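Local coordinates for protein azurocidin (Homo sapiens, PDB 1A7S) that kills Gram-negative bacteria, attracts monocytes and fibroblasts, and binds heparin, as a neutrophil granule glycoprotein homologous to serine proteases, at residues I107-A119 / F203-G215. Numbering follows the deposited sequence.
Sequences ILPLPLQNATVEA and FTRVALFRDWIDG. With NAG (2-acetamido-2-deoxy-beta-D-glucopyranose), chain C.
Gln113 reaches over the start of helix 210-218 and uses both ends of its amide. OE1 takes the backbone N-H of Asp211 at 2.9 Å, nearly straight at 178° and in the carbonyl plane, while NE2 gives one hydrogen to Leu208 O and one to Asn114 OD1. CG lies anti to the backbone N and the chain then bends at chi2 (71°), which folds the amide back to lie between the 3-10 turn 206-208 and the start of the helix. Just behind, the type II turn Leu112-Ala115 closes on Ala207: Asn114 N bonds Ala207 O at 2.9 Å, and Ala207 CB is pressed to 3.2 Å from Ala115 O. Inward, the packing is apolar and close, with Leu110 CD1 3.8 Å from Ile213 CG2 and both side chains touching Ile31 of the N-terminal barrel. In this trypsin-like fold, the linker between the two beta-barrels is fastened to the 3-10 turn 206-208 and the start of the C-terminal helix. Arg210 NH1 donates to Pro111 O from above the carbonyl plane, and NE makes a salt bridge with Asp214 OD1; both partners lie close to the guanidinium plane and hold its rotation. Toward Val117 the contact loosens: waters bridge Arg205 to Ala115 O and Val117 O, while Arg205 NE bonds Asn158 O. On the solvent side, Asn114 ND2 carries an N-linked GlcNAc.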
loop_
_atom_site.group_PDB
_atom_site.type_symbol
_atom_site.label_atom_id
_atom_site.label_comp_id
_atom_site.label_asym_id
_atom_site.label_seq_id
_atom_site.Cartn_x
_atom_site.Cartn_y
_atom_site.Cartn_z
ATOM N N ILE A 107 9.911 -5.935 -6.840
ATOM C CA ILE A 107 8.973 -4.990 -7.425
ATOM C C ILE A 107 7.636 -5.707 -7.626
ATOM O O ILE A 107 7.536 -6.801 -8.170
ATOM C CB ILE A 107 9.513 -4.454 -8.761
ATOM C CG1 ILE A 107 10.756 -3.584 -8.519
ATOM C CG2 ILE A 107 8.455 -3.774 -9.597
ATOM C CD1 ILE A 107 11.548 -3.294 -9.813
ATOM N N LEU A 108 6.561 -5.005 -7.266
ATOM C CA LEU A 108 5.196 -5.487 -7.453
ATOM C C LEU A 108 4.663 -4.938 -8.799
ATOM O O LEU A 108 4.627 -3.733 -8.974
ATOM C CB LEU A 108 4.309 -4.913 -6.332
ATOM C CG LEU A 108 2.838 -5.316 -6.354
ATOM C CD1 LEU A 108 2.666 -6.805 -6.262
ATOM C CD2 LEU A 108 2.100 -4.634 -5.212
ATOM N N PRO A 109 4.255 -5.814 -9.703
ATOM C CA PRO A 109 3.760 -5.356 -11.009
ATOM C C PRO A 109 2.369 -4.755 -10.939
ATOM O O PRO A 109 1.584 -5.033 -10.029
ATOM C CB PRO A 109 3.717 -6.665 -11.857
ATOM C CG PRO A 109 3.782 -7.771 -10.915
ATOM C CD PRO A 109 4.401 -7.278 -9.645
ATOM N N LEU A 110 2.089 -3.923 -11.929
ATOM C CA LEU A 110 0.868 -3.145 -12.002
ATOM C C LEU A 110 -0.066 -3.666 -13.080
ATOM O O LEU A 110 0.373 -4.177 -14.095
ATOM C CB LEU A 110 1.213 -1.681 -12.359
ATOM C CG LEU A 110 2.156 -0.950 -11.426
ATOM C CD1 LEU A 110 2.593 0.376 -12.037
ATOM C CD2 LEU A 110 1.438 -0.654 -10.083
ATOM N N PRO A 111 -1.369 -3.405 -12.899
ATOM C CA PRO A 111 -2.312 -3.635 -13.967
ATOM C C PRO A 111 -2.093 -2.621 -15.088
ATOM O O PRO A 111 -1.647 -1.498 -14.875
ATOM C CB PRO A 111 -3.657 -3.417 -13.282
ATOM C CG PRO A 111 -3.398 -2.454 -12.161
ATOM C CD PRO A 111 -1.996 -2.725 -11.726
ATOM N N LEU A 112 -2.525 -3.013 -16.287
ATOM C CA LEU A 112 -2.591 -2.100 -17.411
ATOM C C LEU A 112 -3.747 -1.110 -17.234
ATOM O O LEU A 112 -4.713 -1.381 -16.481
ATOM C CB LEU A 112 -2.784 -2.873 -18.744
ATOM C CG LEU A 112 -1.630 -3.762 -19.162
ATOM C CD1 LEU A 112 -2.044 -4.663 -20.285
ATOM C CD2 LEU A 112 -0.403 -2.953 -19.581
ATOM N N GLN A 113 -3.637 0.040 -17.860
ATOM C CA GLN A 113 -4.639 1.063 -17.796
ATOM C C GLN A 113 -6.008 0.494 -18.055
ATOM O O GLN A 113 -6.236 -0.231 -19.068
ATOM C CB GLN A 113 -4.317 2.195 -18.766
ATOM C CG GLN A 113 -5.293 3.344 -18.825
ATOM C CD GLN A 113 -5.250 4.215 -17.562
ATOM O OE1 GLN A 113 -4.232 4.565 -17.056
ATOM N NE2 GLN A 113 -6.481 4.617 -17.124
ATOM N N ASN A 114 -6.971 0.794 -17.218
ATOM C CA ASN A 114 -8.349 0.416 -17.343
ATOM C C ASN A 114 -8.631 -1.066 -17.143
ATOM O O ASN A 114 -9.743 -1.526 -17.299
ATOM C CB ASN A 114 -9.032 0.909 -18.620
ATOM C CG ASN A 114 -9.120 2.385 -18.745
ATOM O OD1 ASN A 114 -8.968 3.141 -17.758
ATOM N ND2 ASN A 114 -9.328 2.885 -19.962
ATOM N N ALA A 115 -7.661 -1.835 -16.676
ATOM C CA ALA A 115 -7.905 -3.246 -16.350
ATOM C C ALA A 115 -8.947 -3.273 -15.181
ATOM O O ALA A 115 -9.016 -2.348 -14.401
ATOM C CB ALA A 115 -6.655 -3.956 -15.874
ATOM N N THR A 116 -9.717 -4.335 -15.189
ATOM C CA THR A 116 -10.755 -4.564 -14.228
ATOM C C THR A 116 -10.497 -5.806 -13.403
ATOM O O THR A 116 -9.832 -6.731 -13.819
ATOM C CB THR A 116 -12.174 -4.774 -14.912
ATOM O OG1 THR A 116 -12.074 -5.789 -15.890
ATOM C CG2 THR A 116 -12.453 -3.469 -15.703
ATOM N N VAL A 117 -11.124 -5.804 -12.257
ATOM C CA VAL A 117 -11.147 -6.922 -11.333
ATOM C C VAL A 117 -12.598 -7.109 -10.896
ATOM O O VAL A 117 -13.215 -6.222 -10.305
ATOM C CB VAL A 117 -10.219 -6.668 -10.167
ATOM C CG1 VAL A 117 -10.475 -5.352 -9.456
ATOM C CG2 VAL A 117 -10.037 -7.827 -9.300
ATOM N N GLU A 118 -13.209 -8.211 -11.317
ATOM C CA GLU A 118 -14.610 -8.431 -11.058
ATOM C C GLU A 118 -14.934 -8.799 -9.630
ATOM O O GLU A 118 -14.141 -9.369 -8.895
ATOM C CB GLU A 118 -15.230 -9.381 -12.062
ATOM C CG GLU A 118 -15.284 -10.820 -11.738
ATOM C CD GLU A 118 -15.676 -11.742 -12.866
ATOM O OE1 GLU A 118 -16.160 -11.280 -13.907
ATOM O OE2 GLU A 118 -15.579 -13.017 -12.683
ATOM N N ALA A 119 -16.137 -8.421 -9.219
ATOM C CA ALA A 119 -16.671 -8.821 -7.931
ATOM C C ALA A 119 -16.512 -10.347 -7.801
ATOM O O ALA A 119 -16.694 -11.103 -8.707
ATOM C CB ALA A 119 -18.182 -8.517 -7.805
ATOM N N PHE A 203 -9.962 0.779 -1.534
ATOM C CA PHE A 203 -8.640 0.905 -2.091
ATOM C C PHE A 203 -8.710 1.781 -3.338
ATOM O O PHE A 203 -9.650 1.683 -4.123
ATOM C CB PHE A 203 -8.113 -0.502 -2.529
ATOM C CG PHE A 203 -7.900 -1.441 -1.387
ATOM C CD1 PHE A 203 -8.890 -2.219 -0.890
ATOM C CD2 PHE A 203 -6.634 -1.579 -0.850
ATOM C CE1 PHE A 203 -8.725 -3.084 0.152
ATOM C CE2 PHE A 203 -6.403 -2.472 0.186
ATOM C CZ PHE A 203 -7.458 -3.184 0.722
ATOM N N THR A 204 -7.745 2.641 -3.528
ATOM C CA THR A 204 -7.662 3.402 -4.792
ATOM C C THR A 204 -7.514 2.443 -5.930
ATOM O O THR A 204 -6.720 1.493 -5.839
ATOM C CB THR A 204 -6.428 4.326 -4.694
ATOM O OG1 THR A 204 -6.591 5.040 -3.490
ATOM C CG2 THR A 204 -6.329 5.235 -5.943
ATOM N N ARG A 205 -8.283 2.626 -6.994
ATOM C CA ARG A 205 -8.264 1.745 -8.142
ATOM C C ARG A 205 -7.056 2.056 -9.022
ATOM O O ARG A 205 -7.091 2.937 -9.861
ATOM C CB ARG A 205 -9.569 1.880 -8.904
ATOM C CG ARG A 205 -9.692 0.849 -10.049
ATOM C CD ARG A 205 -11.056 0.975 -10.812
ATOM N NE ARG A 205 -12.129 0.435 -9.951
ATOM C CZ ARG A 205 -12.595 -0.806 -9.984
ATOM N NH1 ARG A 205 -11.940 -1.753 -10.698
ATOM N NH2 ARG A 205 -13.636 -1.151 -9.292
ATOM N N VAL A 206 -5.996 1.316 -8.827
ATOM C CA VAL A 206 -4.704 1.545 -9.458
ATOM C C VAL A 206 -4.805 1.600 -10.963
ATOM O O VAL A 206 -4.149 2.429 -11.621
ATOM C CB VAL A 206 -3.657 0.558 -8.994
ATOM C CG1 VAL A 206 -2.333 0.709 -9.751
ATOM C CG2 VAL A 206 -3.351 0.717 -7.510
ATOM N N ALA A 207 -5.596 0.723 -11.546
ATOM C CA ALA A 207 -5.669 0.645 -12.997
ATOM C C ALA A 207 -6.157 1.930 -13.660
ATOM O O ALA A 207 -5.897 2.153 -14.840
ATOM C CB ALA A 207 -6.517 -0.524 -13.438
ATOM N N LEU A 208 -6.844 2.773 -12.914
ATOM C CA LEU A 208 -7.278 4.065 -13.492
ATOM C C LEU A 208 -6.107 4.991 -13.723
ATOM O O LEU A 208 -6.246 5.978 -14.445
ATOM C CB LEU A 208 -8.260 4.747 -12.554
ATOM C CG LEU A 208 -9.610 4.106 -12.349
ATOM C CD1 LEU A 208 -10.412 4.902 -11.327
ATOM C CD2 LEU A 208 -10.295 3.975 -13.702
ATOM N N PHE A 209 -5.012 4.762 -13.003
ATOM C CA PHE A 209 -3.865 5.698 -12.933
ATOM C C PHE A 209 -2.625 5.138 -13.616
ATOM O O PHE A 209 -1.559 5.741 -13.499
ATOM C CB PHE A 209 -3.522 5.946 -11.451
ATOM C CG PHE A 209 -4.638 6.626 -10.702
ATOM C CD1 PHE A 209 -4.643 7.997 -10.657
ATOM C CD2 PHE A 209 -5.591 5.913 -10.050
ATOM C CE1 PHE A 209 -5.754 8.627 -10.109
ATOM C CE2 PHE A 209 -6.655 6.509 -9.441
ATOM C CZ PHE A 209 -6.752 7.886 -9.489
ATOM N N ARG A 210 -2.711 4.035 -14.358
ATOM C CA ARG A 210 -1.471 3.448 -14.902
ATOM C C ARG A 210 -0.715 4.363 -15.829
ATOM O O ARG A 210 0.504 4.465 -15.745
ATOM C CB ARG A 210 -1.759 2.116 -15.566
ATOM C CG ARG A 210 -0.597 1.466 -16.253
ATOM C CD ARG A 210 0.560 1.108 -15.295
ATOM N NE ARG A 210 1.705 0.596 -16.024
ATOM C CZ ARG A 210 1.857 -0.661 -16.418
ATOM N NH1 ARG A 210 0.970 -1.563 -16.170
ATOM N NH2 ARG A 210 2.969 -1.013 -17.101
ATOM N N ASP A 211 -1.391 4.990 -16.776
ATOM C CA ASP A 211 -0.691 5.879 -17.700
ATOM C C ASP A 211 -0.037 7.025 -16.918
ATOM O O ASP A 211 1.099 7.442 -17.236
ATOM C CB ASP A 211 -1.653 6.456 -18.748
ATOM C CG ASP A 211 -2.183 5.438 -19.738
ATOM O OD1 ASP A 211 -1.730 4.297 -19.780
ATOM O OD2 ASP A 211 -3.062 5.883 -20.536
ATOM N N TRP A 212 -0.744 7.568 -15.923
ATOM C CA TRP A 212 -0.122 8.652 -15.123
ATOM C C TRP A 212 1.076 8.170 -14.352
ATOM O O TRP A 212 2.134 8.803 -14.343
ATOM C CB TRP A 212 -1.202 9.270 -14.205
ATOM C CG TRP A 212 -0.560 10.298 -13.280
ATOM C CD1 TRP A 212 -0.324 11.581 -13.508
ATOM C CD2 TRP A 212 -0.077 10.016 -11.959
ATOM N NE1 TRP A 212 0.306 12.186 -12.487
ATOM C CE2 TRP A 212 0.459 11.234 -11.484
ATOM C CE3 TRP A 212 -0.059 8.896 -11.148
ATOM C CZ2 TRP A 212 1.019 11.371 -10.220
ATOM C CZ3 TRP A 212 0.526 9.028 -9.873
ATOM C CH2 TRP A 212 1.074 10.254 -9.468
ATOM N N ILE A 213 0.981 6.983 -13.749
ATOM C CA ILE A 213 2.106 6.360 -13.050
ATOM C C ILE A 213 3.303 6.215 -13.983
ATOM O O ILE A 213 4.436 6.549 -13.661
ATOM C CB ILE A 213 1.663 4.994 -12.468
ATOM C CG1 ILE A 213 0.721 5.133 -11.278
ATOM C CG2 ILE A 213 2.908 4.178 -12.051
ATOM C CD1 ILE A 213 0.043 3.899 -10.799
ATOM N N ASP A 214 3.028 5.698 -15.207
ATOM C CA ASP A 214 4.131 5.513 -16.167
ATOM C C ASP A 214 4.800 6.840 -16.480
ATOM O O ASP A 214 6.033 6.895 -16.683
ATOM C CB ASP A 214 3.605 4.894 -17.444
ATOM C CG ASP A 214 3.280 3.435 -17.342
ATOM O OD1 ASP A 214 3.527 2.807 -16.296
ATOM O OD2 ASP A 214 2.734 2.934 -18.356
ATOM N N GLY A 215 4.044 7.918 -16.545
ATOM C CA GLY A 215 4.655 9.226 -16.800
ATOM C C GLY A 215 5.667 9.573 -15.688
ATOM O O GLY A 215 6.766 10.016 -15.953
HETATM C C1 NAG C . -9.488 4.255 -20.184
HETATM C C2 NAG C . -9.111 4.605 -21.661
HETATM C C3 NAG C . -9.289 6.142 -21.810
HETATM C C4 NAG C . -10.744 6.474 -21.459
HETATM C C5 NAG C . -11.002 6.039 -19.971
HETATM C C6 NAG C . -12.346 6.354 -19.456
HETATM C C7 NAG C . -7.156 3.438 -22.619
HETATM C C8 NAG C . -5.705 3.398 -22.714
HETATM N N2 NAG C . -7.671 4.384 -21.792
HETATM O O3 NAG C . -9.040 6.474 -23.184
HETATM O O4 NAG C . -10.883 7.903 -21.537
HETATM O O5 NAG C . -10.839 4.578 -19.969
HETATM O O6 NAG C . -13.350 5.715 -20.204
HETATM O O7 NAG C . -7.819 2.807 -23.311
HETATM O O HOH W 1 -3.692 7.165 -15.894
HETATM O O HOH W 2 -9.414 -2.048 -11.833
HETATM O O HOH W 3 -13.667 -3.672 -12.344
HETATM O O HOH W 4 -13.886 -3.889 -8.785
#